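Local coordinates for solute-binding periplasmic protein of iron/siderophore ABC transporter (Yersinia pestis, PDB 6B2Y) that probably captures chelated iron in the periplasm and delivers it to an ABC transporter for uptake across the inner membrane, at residues Ile98-Ala101 / Gln105-Gln108; Asn171-Met176 / Asn194-Asn199; Gly240-Gln245 / Pro337-Ala342; Ile275-Gly280 / Gln344-Trp349; His331-Ser336 / Gly378-Glu383. All blocks are in the same frame, centred on the assembly; numbering follows the deposited sequence.

Contact 1: Ile98-Ala101 / Gln105-Gln108; sequences IYKA and QIDQ. With NA (sodium ion), chain C.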
# COMPACT_ATOMS: atom_id res chain seq x y z
N ILE A 98 11.62 5.08 11.57
CA ILE A 98 12.85 5.01 10.79
C ILE A 98 13.19 6.37 10.20
O ILE A 98 14.36 6.77 10.17
CB ILE A 98 12.73 3.93 9.70
CG1 ILE A 98 12.49 2.56 10.34
CG2 ILE A 98 13.98 3.93 8.80
CD1 ILE A 98 13.70 1.99 11.07
N TYR A 99 12.17 7.09 9.72
CA TYR A 99 12.38 8.45 9.21
C TYR A 99 12.77 9.41 10.34
O TYR A 99 13.64 10.27 10.14
CB TYR A 99 11.12 8.95 8.51
CG TYR A 99 11.07 8.50 7.06
CD1 TYR A 99 10.54 7.26 6.71
CD2 TYR A 99 11.61 9.28 6.06
CE1 TYR A 99 10.51 6.85 5.38
CE2 TYR A 99 11.59 8.88 4.73
CZ TYR A 99 11.04 7.67 4.40
OH TYR A 99 11.04 7.28 3.07
N LYS A 100 12.14 9.28 11.50
CA LYS A 100 12.45 10.17 12.62
C LYS A 100 13.92 10.05 13.03
O LYS A 100 14.57 11.06 13.35
CB LYS A 100 11.54 9.85 13.80
CG LYS A 100 11.78 10.72 15.04
CD LYS A 100 10.73 10.46 16.11
CE LYS A 100 10.89 11.43 17.28
NZ LYS A 100 10.08 11.02 18.46
N ALA A 101 14.45 8.83 13.01
CA ALA A 101 15.84 8.61 13.40
C ALA A 101 16.80 9.40 12.52
O ALA A 101 17.78 9.98 13.00
CB ALA A 101 16.16 7.12 13.34
N GLN A 105 13.32 16.55 12.35
CA GLN A 105 12.33 17.58 12.07
C GLN A 105 10.98 17.02 11.66
O GLN A 105 10.03 17.80 11.48
CB GLN A 105 12.85 18.51 10.97
CG GLN A 105 12.98 17.86 9.60
CD GLN A 105 14.36 17.26 9.34
OE1 GLN A 105 14.98 16.68 10.24
NE2 GLN A 105 14.83 17.38 8.11
N ILE A 106 10.86 15.69 11.52
CA ILE A 106 9.57 15.09 11.21
C ILE A 106 8.53 15.44 12.26
O ILE A 106 7.34 15.59 11.94
CB ILE A 106 9.72 13.56 11.04
CG1 ILE A 106 8.48 12.97 10.36
CG2 ILE A 106 10.01 12.87 12.39
CD1 ILE A 106 8.57 11.50 10.09
N ASP A 107 8.95 15.64 13.52
CA ASP A 107 8.00 15.95 14.58
C ASP A 107 7.41 17.35 14.45
O ASP A 107 6.41 17.65 15.11
CB ASP A 107 8.65 15.79 15.96
CG ASP A 107 8.57 14.36 16.49
OD1 ASP A 107 9.14 14.11 17.57
OD2 ASP A 107 7.94 13.48 15.84
N GLN A 108 8.01 18.21 13.63
CA GLN A 108 7.50 19.55 13.43
C GLN A 108 6.42 19.62 12.36
O GLN A 108 5.78 20.66 12.21
CB GLN A 108 8.65 20.49 13.06
CG GLN A 108 9.75 20.56 14.12
CD GLN A 108 9.21 20.89 15.50
OE1 GLN A 108 8.66 21.96 15.71
NE2 GLN A 108 9.37 19.95 16.44
NA NA C . 9.53 5.21 2.80
O HOH W 1 10.13 2.86 4.36

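Contact 2: Asn171-Met176 / Asn194-Asn199; sequences NTLPSM and NFYQDN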
# COMPACT_ATOMS: atom_id res chain seq x y z
N ASN A 171 -4.01 2.19 -12.37
CA ASN A 171 -3.88 3.57 -11.91
C ASN A 171 -2.56 3.87 -11.18
O ASN A 171 -2.28 5.06 -10.92
CB ASN A 171 -5.04 3.92 -10.97
CG ASN A 171 -6.37 4.05 -11.70
OD1 ASN A 171 -6.43 4.09 -12.93
ND2 ASN A 171 -7.46 4.12 -10.93
N THR A 172 -1.77 2.86 -10.85
CA THR A 172 -0.54 3.13 -10.11
C THR A 172 0.41 4.00 -10.93
O THR A 172 0.93 5.01 -10.43
CB THR A 172 0.16 1.84 -9.71
OG1 THR A 172 -0.67 1.10 -8.81
CG2 THR A 172 1.49 2.16 -9.00
N LEU A 173 0.64 3.62 -12.20
CA LEU A 173 1.58 4.37 -13.03
C LEU A 173 1.02 5.71 -13.47
O LEU A 173 1.75 6.73 -13.38
CB LEU A 173 2.02 3.50 -14.23
CG LEU A 173 2.74 2.25 -13.77
CD1 LEU A 173 3.21 1.44 -14.98
CD2 LEU A 173 3.94 2.64 -12.88
N PRO A 174 -0.23 5.81 -13.94
CA PRO A 174 -0.80 7.15 -14.15
C PRO A 174 -0.71 8.03 -12.91
O PRO A 174 -0.44 9.23 -13.05
CB PRO A 174 -2.26 6.85 -14.53
CG PRO A 174 -2.19 5.54 -15.24
CD PRO A 174 -1.15 4.76 -14.41
N SER A 175 -0.96 7.48 -11.71
CA SER A 175 -0.90 8.32 -10.52
C SER A 175 0.51 8.87 -10.30
O SER A 175 0.68 10.02 -9.88
CB SER A 175 -1.34 7.53 -9.28
OG SER A 175 -2.73 7.26 -9.32
N MET A 176 1.53 8.06 -10.57
CA MET A 176 2.90 8.55 -10.40
C MET A 176 3.25 9.60 -11.45
O MET A 176 3.95 10.57 -11.14
CB MET A 176 3.91 7.40 -10.45
CG MET A 176 3.89 6.43 -9.26
SD MET A 176 4.06 7.27 -7.66
CE MET A 176 5.64 8.09 -7.91
N ASN A 194 9.45 3.42 -15.02
CA ASN A 194 10.26 2.42 -15.69
C ASN A 194 10.69 1.32 -14.73
O ASN A 194 10.65 0.14 -15.09
CB ASN A 194 11.48 3.10 -16.33
CG ASN A 194 11.13 3.79 -17.64
OD1 ASN A 194 10.15 3.44 -18.27
ND2 ASN A 194 11.92 4.78 -18.04
N PHE A 195 11.12 1.67 -13.51
CA PHE A 195 11.52 0.66 -12.53
C PHE A 195 10.36 -0.25 -12.17
O PHE A 195 10.50 -1.47 -12.06
CB PHE A 195 12.09 1.34 -11.28
CG PHE A 195 12.30 0.41 -10.11
CD1 PHE A 195 13.48 -0.32 -9.98
CD2 PHE A 195 11.32 0.27 -9.13
CE1 PHE A 195 13.68 -1.17 -8.89
CE2 PHE A 195 11.51 -0.58 -8.05
CZ PHE A 195 12.69 -1.30 -7.92
N TYR A 196 9.18 0.33 -11.98
CA TYR A 196 8.02 -0.46 -11.61
C TYR A 196 7.60 -1.39 -12.75
O TYR A 196 7.39 -2.59 -12.54
CB TYR A 196 6.89 0.51 -11.25
CG TYR A 196 5.59 -0.11 -10.79
CD1 TYR A 196 4.68 -0.64 -11.72
CD2 TYR A 196 5.24 -0.10 -9.45
CE1 TYR A 196 3.48 -1.17 -11.31
CE2 TYR A 196 4.05 -0.63 -9.03
CZ TYR A 196 3.16 -1.16 -9.97
OH TYR A 196 1.96 -1.69 -9.57
N GLN A 197 7.46 -0.84 -13.96
CA GLN A 197 7.01 -1.66 -15.08
C GLN A 197 7.99 -2.80 -15.36
O GLN A 197 7.57 -3.93 -15.62
CB GLN A 197 6.82 -0.81 -16.33
CG GLN A 197 6.10 -1.58 -17.43
CD GLN A 197 4.64 -1.85 -17.09
OE1 GLN A 197 3.80 -0.96 -17.17
NE2 GLN A 197 4.34 -3.08 -16.69
N ASP A 198 9.29 -2.51 -15.29
CA ASP A 198 10.30 -3.56 -15.46
C ASP A 198 10.11 -4.67 -14.43
O ASP A 198 10.18 -5.86 -14.77
CB ASP A 198 11.70 -2.98 -15.34
CG ASP A 198 12.13 -2.28 -16.61
OD1 ASP A 198 11.36 -2.37 -17.59
OD2 ASP A 198 13.21 -1.66 -16.62
N ASN A 199 9.84 -4.29 -13.19
CA ASN A 199 9.70 -5.31 -12.16
C ASN A 199 8.35 -6.00 -12.15
O ASN A 199 8.26 -7.12 -11.66
CB ASN A 199 10.03 -4.70 -10.79
CG ASN A 199 11.53 -4.69 -10.55
OD1 ASN A 199 12.10 -5.74 -10.30
ND2 ASN A 199 12.16 -3.55 -10.73

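Contact 3: Gly240-Gln245 / Pro337-Ala342; sequences GDFIDQ and PYNVLA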
# COMPACT_ATOMS: atom_id res chain seq x y z
N GLY A 240 -6.75 -7.66 -5.07
CA GLY A 240 -7.19 -8.54 -6.14
C GLY A 240 -6.41 -8.34 -7.42
O GLY A 240 -6.10 -9.30 -8.13
N ASP A 241 -6.07 -7.08 -7.73
CA ASP A 241 -5.24 -6.80 -8.90
C ASP A 241 -3.89 -7.51 -8.80
O ASP A 241 -3.34 -7.97 -9.81
CB ASP A 241 -5.02 -5.29 -9.05
CG ASP A 241 -6.22 -4.58 -9.66
OD1 ASP A 241 -7.22 -5.26 -9.99
OD2 ASP A 241 -6.15 -3.34 -9.84
N PHE A 242 -3.31 -7.56 -7.60
CA PHE A 242 -2.01 -8.22 -7.45
C PHE A 242 -2.13 -9.72 -7.63
O PHE A 242 -1.24 -10.36 -8.20
CB PHE A 242 -1.40 -7.93 -6.08
CG PHE A 242 -1.41 -6.48 -5.68
CD1 PHE A 242 -1.38 -5.47 -6.64
CD2 PHE A 242 -1.42 -6.12 -4.34
CE1 PHE A 242 -1.40 -4.13 -6.26
CE2 PHE A 242 -1.43 -4.80 -3.96
CZ PHE A 242 -1.43 -3.81 -4.91
N ILE A 243 -3.21 -10.30 -7.10
CA ILE A 243 -3.46 -11.72 -7.31
C ILE A 243 -3.53 -12.03 -8.81
O ILE A 243 -2.87 -12.96 -9.30
CB ILE A 243 -4.74 -12.15 -6.59
CG1 ILE A 243 -4.51 -12.07 -5.08
CG2 ILE A 243 -5.16 -13.56 -6.99
CD1 ILE A 243 -5.80 -12.26 -4.28
N ASP A 244 -4.33 -11.24 -9.54
CA ASP A 244 -4.46 -11.41 -10.99
C ASP A 244 -3.10 -11.38 -11.69
O ASP A 244 -2.77 -12.29 -12.45
CB ASP A 244 -5.37 -10.32 -11.59
CG ASP A 244 -6.81 -10.38 -11.09
OD1 ASP A 244 -7.20 -11.32 -10.37
OD2 ASP A 244 -7.59 -9.45 -11.41
N GLN A 245 -2.32 -10.32 -11.45
CA GLN A 245 -1.05 -10.19 -12.15
C GLN A 245 -0.07 -11.29 -11.77
O GLN A 245 0.78 -11.67 -12.58
CB GLN A 245 -0.41 -8.83 -11.86
CG GLN A 245 -1.16 -7.66 -12.46
CD GLN A 245 -0.53 -6.32 -12.10
OE1 GLN A 245 0.23 -5.75 -12.89
NE2 GLN A 245 -0.85 -5.81 -10.92
N PRO A 337 2.41 2.93 -4.15
CA PRO A 337 3.10 2.53 -5.39
C PRO A 337 4.27 1.58 -5.15
O PRO A 337 4.84 1.07 -6.14
CB PRO A 337 3.57 3.86 -5.98
CG PRO A 337 3.66 4.79 -4.76
CD PRO A 337 2.55 4.37 -3.86
N TYR A 338 4.63 1.30 -3.90
CA TYR A 338 5.59 0.24 -3.64
C TYR A 338 5.00 -1.14 -3.89
O TYR A 338 5.70 -2.14 -3.72
CB TYR A 338 6.08 0.26 -2.19
CG TYR A 338 6.93 1.41 -1.69
CD1 TYR A 338 7.77 1.23 -0.59
CD2 TYR A 338 6.85 2.69 -2.25
CE1 TYR A 338 8.53 2.27 -0.10
CE2 TYR A 338 7.61 3.73 -1.75
CZ TYR A 338 8.43 3.52 -0.67
OH TYR A 338 9.18 4.56 -0.16
N ASN A 339 3.72 -1.21 -4.28
CA ASN A 339 2.99 -2.48 -4.33
C ASN A 339 3.60 -3.50 -5.28
O ASN A 339 3.19 -4.67 -5.23
CB ASN A 339 1.51 -2.23 -4.67
CG ASN A 339 1.30 -1.63 -6.06
OD1 ASN A 339 1.94 -2.04 -7.03
ND2 ASN A 339 0.37 -0.67 -6.17
N VAL A 340 4.54 -3.11 -6.14
CA VAL A 340 5.21 -4.11 -6.98
C VAL A 340 5.88 -5.17 -6.11
O VAL A 340 6.02 -6.33 -6.53
CB VAL A 340 6.21 -3.43 -7.95
CG1 VAL A 340 7.24 -2.59 -7.21
CG2 VAL A 340 6.91 -4.48 -8.86
N LEU A 341 6.27 -4.81 -4.88
CA LEU A 341 6.86 -5.82 -4.01
C LEU A 341 5.84 -6.87 -3.60
O LEU A 341 6.20 -8.04 -3.40
CB LEU A 341 7.46 -5.16 -2.77
CG LEU A 341 8.57 -4.16 -3.12
CD1 LEU A 341 8.91 -3.29 -1.91
CD2 LEU A 341 9.80 -4.88 -3.62
N ALA A 342 4.57 -6.49 -3.46
CA ALA A 342 3.55 -7.49 -3.18
C ALA A 342 3.26 -8.34 -4.40
O ALA A 342 3.04 -9.56 -4.29
CB ALA A 342 2.27 -6.81 -2.69

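Contact 4: Ile275-Gly280 / Gln344-Trp349; sequences IYIASG and QSFAKW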
# COMPACT_ATOMS: atom_id res chain seq x y z
N ILE A 275 -4.67 -21.32 -1.73
CA ILE A 275 -3.67 -20.49 -1.08
C ILE A 275 -4.38 -19.46 -0.20
O ILE A 275 -5.41 -18.90 -0.60
CB ILE A 275 -2.78 -19.79 -2.13
CG1 ILE A 275 -1.92 -20.82 -2.86
CG2 ILE A 275 -1.92 -18.69 -1.51
CD1 ILE A 275 -1.13 -20.25 -4.01
N TYR A 276 -3.84 -19.23 1.00
CA TYR A 276 -4.39 -18.27 1.95
C TYR A 276 -3.34 -17.19 2.22
O TYR A 276 -2.18 -17.50 2.48
CB TYR A 276 -4.80 -18.94 3.27
CG TYR A 276 -5.12 -17.94 4.36
CD1 TYR A 276 -6.40 -17.41 4.49
CD2 TYR A 276 -4.15 -17.53 5.26
CE1 TYR A 276 -6.70 -16.49 5.47
CE2 TYR A 276 -4.44 -16.60 6.26
CZ TYR A 276 -5.72 -16.09 6.36
OH TYR A 276 -6.02 -15.17 7.34
N ILE A 277 -3.77 -15.93 2.15
CA ILE A 277 -2.91 -14.78 2.43
C ILE A 277 -3.60 -13.92 3.47
O ILE A 277 -4.79 -13.61 3.34
CB ILE A 277 -2.63 -13.94 1.17
CG1 ILE A 277 -2.12 -14.81 0.03
CG2 ILE A 277 -1.60 -12.85 1.47
CD1 ILE A 277 -1.77 -14.00 -1.23
N ALA A 278 -2.84 -13.50 4.49
CA ALA A 278 -3.30 -12.52 5.46
C ALA A 278 -2.50 -11.23 5.29
O ALA A 278 -1.29 -11.27 5.08
CB ALA A 278 -3.14 -13.04 6.90
N SER A 279 -3.17 -10.08 5.40
CA SER A 279 -2.45 -8.81 5.43
C SER A 279 -2.50 -8.23 6.83
O SER A 279 -3.46 -8.44 7.58
CB SER A 279 -3.01 -7.77 4.44
OG SER A 279 -4.10 -7.05 4.99
N GLY A 280 -1.46 -7.47 7.17
CA GLY A 280 -1.44 -6.79 8.46
C GLY A 280 -0.25 -5.87 8.56
O GLY A 280 0.63 -5.85 7.70
N GLN A 344 5.32 -9.23 -6.75
CA GLN A 344 6.41 -10.19 -6.89
C GLN A 344 6.35 -11.26 -5.81
O GLN A 344 6.59 -12.44 -6.09
CB GLN A 344 7.76 -9.47 -6.85
CG GLN A 344 8.09 -8.66 -8.09
CD GLN A 344 9.51 -8.15 -8.07
OE1 GLN A 344 10.20 -8.23 -7.05
NE2 GLN A 344 9.96 -7.62 -9.19
N SER A 345 6.03 -10.87 -4.57
CA SER A 345 5.93 -11.85 -3.49
C SER A 345 4.79 -12.83 -3.75
O SER A 345 4.96 -14.05 -3.57
CB SER A 345 5.72 -11.15 -2.15
OG SER A 345 6.92 -10.53 -1.71
N PHE A 346 3.63 -12.34 -4.19
CA PHE A 346 2.52 -13.23 -4.53
C PHE A 346 2.95 -14.24 -5.59
O PHE A 346 2.71 -15.45 -5.45
CB PHE A 346 1.31 -12.45 -5.04
CG PHE A 346 0.56 -11.70 -3.98
CD1 PHE A 346 1.12 -11.50 -2.72
CD2 PHE A 346 -0.68 -11.17 -4.25
CE1 PHE A 346 0.44 -10.80 -1.75
CE2 PHE A 346 -1.38 -10.45 -3.29
CZ PHE A 346 -0.81 -10.28 -2.02
N ALA A 347 3.57 -13.76 -6.66
CA ALA A 347 3.94 -14.63 -7.78
C ALA A 347 4.91 -15.71 -7.32
O ALA A 347 4.77 -16.88 -7.69
CB ALA A 347 4.56 -13.80 -8.90
N LYS A 348 5.91 -15.33 -6.53
CA LYS A 348 6.89 -16.30 -6.06
C LYS A 348 6.25 -17.34 -5.15
O LYS A 348 6.67 -18.51 -5.15
CB LYS A 348 8.03 -15.57 -5.34
CG LYS A 348 9.31 -16.40 -5.16
CD LYS A 348 10.36 -15.61 -4.41
CE LYS A 348 11.56 -16.49 -4.07
NZ LYS A 348 12.41 -16.75 -5.26
N TRP A 349 5.27 -16.95 -4.33
CA TRP A 349 4.53 -17.93 -3.54
C TRP A 349 3.71 -18.85 -4.43
O TRP A 349 3.67 -20.07 -4.19
CB TRP A 349 3.61 -17.24 -2.54
CG TRP A 349 4.30 -16.42 -1.51
CD1 TRP A 349 5.57 -16.59 -1.03
CD2 TRP A 349 3.75 -15.30 -0.80
NE1 TRP A 349 5.84 -15.64 -0.07
CE2 TRP A 349 4.74 -14.84 0.10
CE3 TRP A 349 2.51 -14.65 -0.84
CZ2 TRP A 349 4.53 -13.75 0.93
CZ3 TRP A 349 2.30 -13.57 -0.00
CH2 TRP A 349 3.31 -13.13 0.88

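Contact 5: His331-Ser336 / Gly378-Glu383; sequences HNYYNS and GTYWIE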
# COMPACT_ATOMS: atom_id res chain seq x y z
N HIS A 331 0.11 -4.83 4.96
CA HIS A 331 -1.18 -4.33 4.51
C HIS A 331 -1.07 -3.03 3.73
O HIS A 331 -1.85 -2.80 2.80
CB HIS A 331 -2.12 -4.13 5.69
CG HIS A 331 -3.44 -3.58 5.27
ND1 HIS A 331 -4.37 -4.33 4.57
CD2 HIS A 331 -3.97 -2.34 5.40
CE1 HIS A 331 -5.41 -3.57 4.30
NE2 HIS A 331 -5.21 -2.36 4.80
N ASN A 332 -0.10 -2.18 4.08
CA ASN A 332 -0.04 -0.87 3.44
C ASN A 332 0.30 -0.94 1.96
O ASN A 332 0.14 0.08 1.27
CB ASN A 332 0.94 0.03 4.18
CG ASN A 332 0.40 0.46 5.53
OD1 ASN A 332 -0.76 0.85 5.64
ND2 ASN A 332 1.24 0.39 6.55
N TYR A 333 0.74 -2.10 1.44
CA TYR A 333 0.82 -2.26 -0.01
C TYR A 333 -0.56 -2.16 -0.67
O TYR A 333 -0.64 -2.10 -1.91
CB TYR A 333 1.50 -3.59 -0.39
CG TYR A 333 2.99 -3.66 -0.03
CD1 TYR A 333 3.86 -2.62 -0.31
CD2 TYR A 333 3.51 -4.81 0.58
CE1 TYR A 333 5.22 -2.71 0.02
CE2 TYR A 333 4.85 -4.90 0.91
CZ TYR A 333 5.70 -3.85 0.64
OH TYR A 333 7.03 -3.98 0.99
N TYR A 334 -1.64 -2.15 0.11
CA TYR A 334 -2.97 -2.01 -0.48
C TYR A 334 -3.24 -0.59 -0.97
O TYR A 334 -4.25 -0.36 -1.64
CB TYR A 334 -4.04 -2.47 0.53
CG TYR A 334 -4.52 -1.42 1.50
CD1 TYR A 334 -5.88 -1.14 1.64
CD2 TYR A 334 -3.62 -0.68 2.26
CE1 TYR A 334 -6.32 -0.17 2.51
CE2 TYR A 334 -4.06 0.28 3.14
CZ TYR A 334 -5.41 0.54 3.26
OH TYR A 334 -5.84 1.51 4.14
N ASN A 335 -2.35 0.36 -0.66
CA ASN A 335 -2.52 1.74 -1.10
C ASN A 335 -1.14 2.41 -1.18
O ASN A 335 -0.85 3.40 -0.51
CB ASN A 335 -3.44 2.51 -0.16
CG ASN A 335 -3.88 3.83 -0.74
OD1 ASN A 335 -3.73 4.06 -1.93
ND2 ASN A 335 -4.44 4.70 0.10
N SER A 336 -0.26 1.86 -2.03
CA SER A 336 1.10 2.41 -2.13
C SER A 336 1.71 2.02 -3.46
O SER A 336 1.61 0.85 -3.84
CB SER A 336 2.00 1.90 -1.01
OG SER A 336 3.37 2.14 -1.34
N GLY A 378 13.46 -4.32 8.41
CA GLY A 378 12.24 -4.99 8.83
C GLY A 378 11.77 -6.09 7.89
O GLY A 378 12.52 -6.61 7.06
N THR A 379 10.50 -6.43 8.05
CA THR A 379 9.91 -7.62 7.43
C THR A 379 8.55 -7.25 6.86
O THR A 379 7.65 -6.86 7.61
CB THR A 379 9.77 -8.74 8.46
OG1 THR A 379 11.05 -9.02 9.03
CG2 THR A 379 9.19 -10.00 7.82
N TYR A 380 8.38 -7.39 5.55
CA TYR A 380 7.14 -6.98 4.90
C TYR A 380 6.37 -8.14 4.27
O TYR A 380 5.29 -7.91 3.72
CB TYR A 380 7.45 -5.92 3.84
CG TYR A 380 7.90 -4.61 4.44
CD1 TYR A 380 9.25 -4.38 4.72
CD2 TYR A 380 7.00 -3.60 4.71
CE1 TYR A 380 9.67 -3.16 5.25
CE2 TYR A 380 7.41 -2.38 5.24
CZ TYR A 380 8.75 -2.18 5.52
OH TYR A 380 9.15 -0.96 6.05
N TRP A 381 6.89 -9.36 4.33
CA TRP A 381 6.17 -10.54 3.88
C TRP A 381 6.79 -11.73 4.59
O TRP A 381 7.91 -11.65 5.10
CB TRP A 381 6.24 -10.70 2.36
CG TRP A 381 7.62 -10.58 1.81
CD1 TRP A 381 8.58 -11.55 1.76
CD2 TRP A 381 8.20 -9.41 1.21
NE1 TRP A 381 9.72 -11.06 1.17
CE2 TRP A 381 9.51 -9.75 0.83
CE3 TRP A 381 7.74 -8.11 0.97
CZ2 TRP A 381 10.38 -8.84 0.23
CZ3 TRP A 381 8.60 -7.21 0.36
CH2 TRP A 381 9.90 -7.57 -0.01
N ILE A 382 6.04 -12.84 4.64
CA ILE A 382 6.53 -14.05 5.30
C ILE A 382 5.68 -15.24 4.87
O ILE A 382 4.48 -15.11 4.61
CB ILE A 382 6.55 -13.88 6.84
CG1 ILE A 382 7.61 -14.78 7.46
CG2 ILE A 382 5.18 -14.15 7.44
CD1 ILE A 382 8.99 -14.18 7.43
N GLU A 383 6.32 -16.40 4.78
CA GLU A 383 5.61 -17.66 4.58
C GLU A 383 5.53 -18.41 5.90
O GLU A 383 6.50 -18.45 6.67
CB GLU A 383 6.31 -18.55 3.54
CG GLU A 383 7.17 -17.82 2.55
CD GLU A 383 7.88 -18.78 1.59
OE1 GLU A 383 7.31 -19.85 1.29
OE2 GLU A 383 9.00 -18.44 1.14

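Contact 1: Ile98-Ala101 / Gln105-Gln108
A short-range contact between a helix and the 3-10 turn that follows it joins K100 to I106 and D107, part buried and part at the surface, on the parallel-sheet side of the protein. I106 drives its CG2 methyl against the backbone of K100, 3.6 Å from CA, and into the first carbons of the lysine chain, which crosses it at about a right angle. I106 CD1 rests 3.9 Å from Y99 CB. Because K100 is extended, with CG anti to the backbone N (chi1 180°), its CE and NZ lie alongside D107 OD1, with a long salt bridge of 3.4 Å from NZ. The other carboxylate oxygen, OD2, is hydrogen-bonded to Y96 OH, one turn before K100 on helix 93-102. Y99 OH binds a sodium ion at 2.6 Å, the metal lying in the ring plane at its edge. Y99 also meets F66 edge-to-face, I106 rests on L78, and the turn leads toward strand 111-112 at the border of the parallel sheet.

Contact 2: Asn171-Met176 / Asn194-Asn199
T172 is the first residue of segment 171-176, on helix 168-182, to touch segment 194-199 of helix 186-207, its CG2 methyl lying 3.8 Å from Y196 CE2. The segments run nearly antiparallel, at 167°, with axes 10.9 Å apart, a gap bridged mainly by Y196 and L173. T172 has CG2 anti to the backbone N (chi1 -64°), an arrangement that gives the methyl to the tyrosine and lets OG1 bond to P168 O. L173 makes the larger share of the contact. Its CD2 approaches the Y196 ring obliquely, 3.6 Å from CD1, while its CD1 methyl lies 3.3 Å from Q197 OE1. Q197 NE2 is bonded to D201 OD1, and Y196 OH is hydrogen-bonded to N339 OD1. Helix 186-207, with helix 168-182 packed along it, is consistent with the long interdomain helix of this class of binding proteins. No hydrogen bond joins the two segments; the contact is carried mainly by methyl-to-ring packing, with one leucine methyl against an amide oxygen.

Contact 3: Gly240-Gln245 / Pro337-Ala342
Nonpolar packing of one aromatic ring carries this buried contact: F242 of helix 239-245 points its ring at N339 and A342 across the interior. The tightest approach is F242 CZ to N339 CB, 3.3 Å, and the asparagine comes at the ring obliquely. A342 CB lies 4.1 Å from F242 CD2, farther back along the same ring, so the ring bridges one turn of the opposing chain. The side chains of F242 and N339 cross at about a right angle.

Where flat groups meet, the amide of N339 is turned 45° from the phenylalanine ring, and its CG is 3.7 Å from F242 CE1. N339 has CG between the backbone N and the carbonyl carbon (chi1 64°), which turns the amide toward F242 at a slant.

Polar interactions run to other parts of the protein. The N339 amide is held firmly at OD1, by Y196, and weakly at ND2, by T172 OG1, while its CB makes the nearest approach to the ring.

F242 also rests on P168 of helix 168-182 and on I343 and F346 of helix 340-350. V340 faces Y196, N199 and V200 of helix 186-207, so the beginning of helix 340-350 lies between that long helix and helix 239-245.

Contact 4: Ile275-Gly280 / Gln344-Trp349
Strand 275-280 and segment 344-349 of helix 340-350 face each other as separate layers: even their nearest CA atoms, those of I277 and F346, are 9.0 Å apart, and no hydrogen bond joins them. Side chains fill the interval. I277 points at the helix and reaches two aromatic residues with two different branches. Its CD1 methyl sits over the middle of one face of the F346 ring, 3.9 Å from the centroid and 9° off the ring normal, a clear CH-pi contact. With CG1 beside the backbone N (chi1 -52°), that branch carries CD1 to F346, while CG2, anti to the N, goes to W349, approaching the indole obliquely at 4.2 Å from CZ3. On the indole itself, S345 O lies over one face toward the rim, within the same helical turn. W349 also stacks with Y327 of strand 326-330, and F346 rests on I220 of strand 217-221. The flanking strands 217-221 and 326-330 both run parallel to strand 275-280, so this is the buried interface of a layered alpha/beta domain, a helix laid over the inner strands of its sheet, as in periplasmic binding proteins.

Contact 5: His331-Ser336 / Gly378-Glu383
The 3-10 turn 331-334, which follows strand 326-330, packs through one long side chain, Y333, on the approach to edge strand 381-383, antiparallel to 326-330 in the mixed sheet; no backbone hydrogen bond joins the two segments. The hydroxyl oxygen of Y333 lies where the other two aromatic residues come together. Y333 OH is 3.5 Å from Y380 CB, and the two tyrosine side chains cross at about a right angle. The same oxygen stands at the edge of the W381 indole, near its plane and 3.6 Å from CZ3. Farther back, Y333 CE2 lies 4.0 Å from Y380 CB, so a ring carbon as well as the hydroxyl is used. W381 holds CG between its backbone N and carbonyl carbon (chi1 49°), which swings the indole round to the Y333 side. The outer shell is also aromatic: W330 meets both Y333 and Y380 edge-to-face. M364 of helix 360-371 touches both tyrosines. Across the segments, then, the phenol oxygen meets carbon and forms no hydrogen bond; the contact rests on van der Waals packing, and the edge approach may add a weak electrostatic attraction between the oxygen and the hydrogens of the indole rim.

Overall arrangement
Contacts 2 to 5 show how several modest interfaces can share a few elements, whereas contact 1 stands apart, its centre 22 to 31 Å from the others and beside the parallel sheet. Helix 340-350 serves both contact 3 and contact 4, whose centres are 10 Å apart, and contacts 4 and 5 reach the same mixed sheet. Contact 2 touches contact 3 through N339 and contact 4 through Q344. Along the chain contacts 1 and 2 close first, while 3, 4 and 5 interleave. Residues distant in sequence are thus drawn together around helix 340-350, tying the long helices to the mixed-sheet domain, consistent with the two-lobed design of binding proteins.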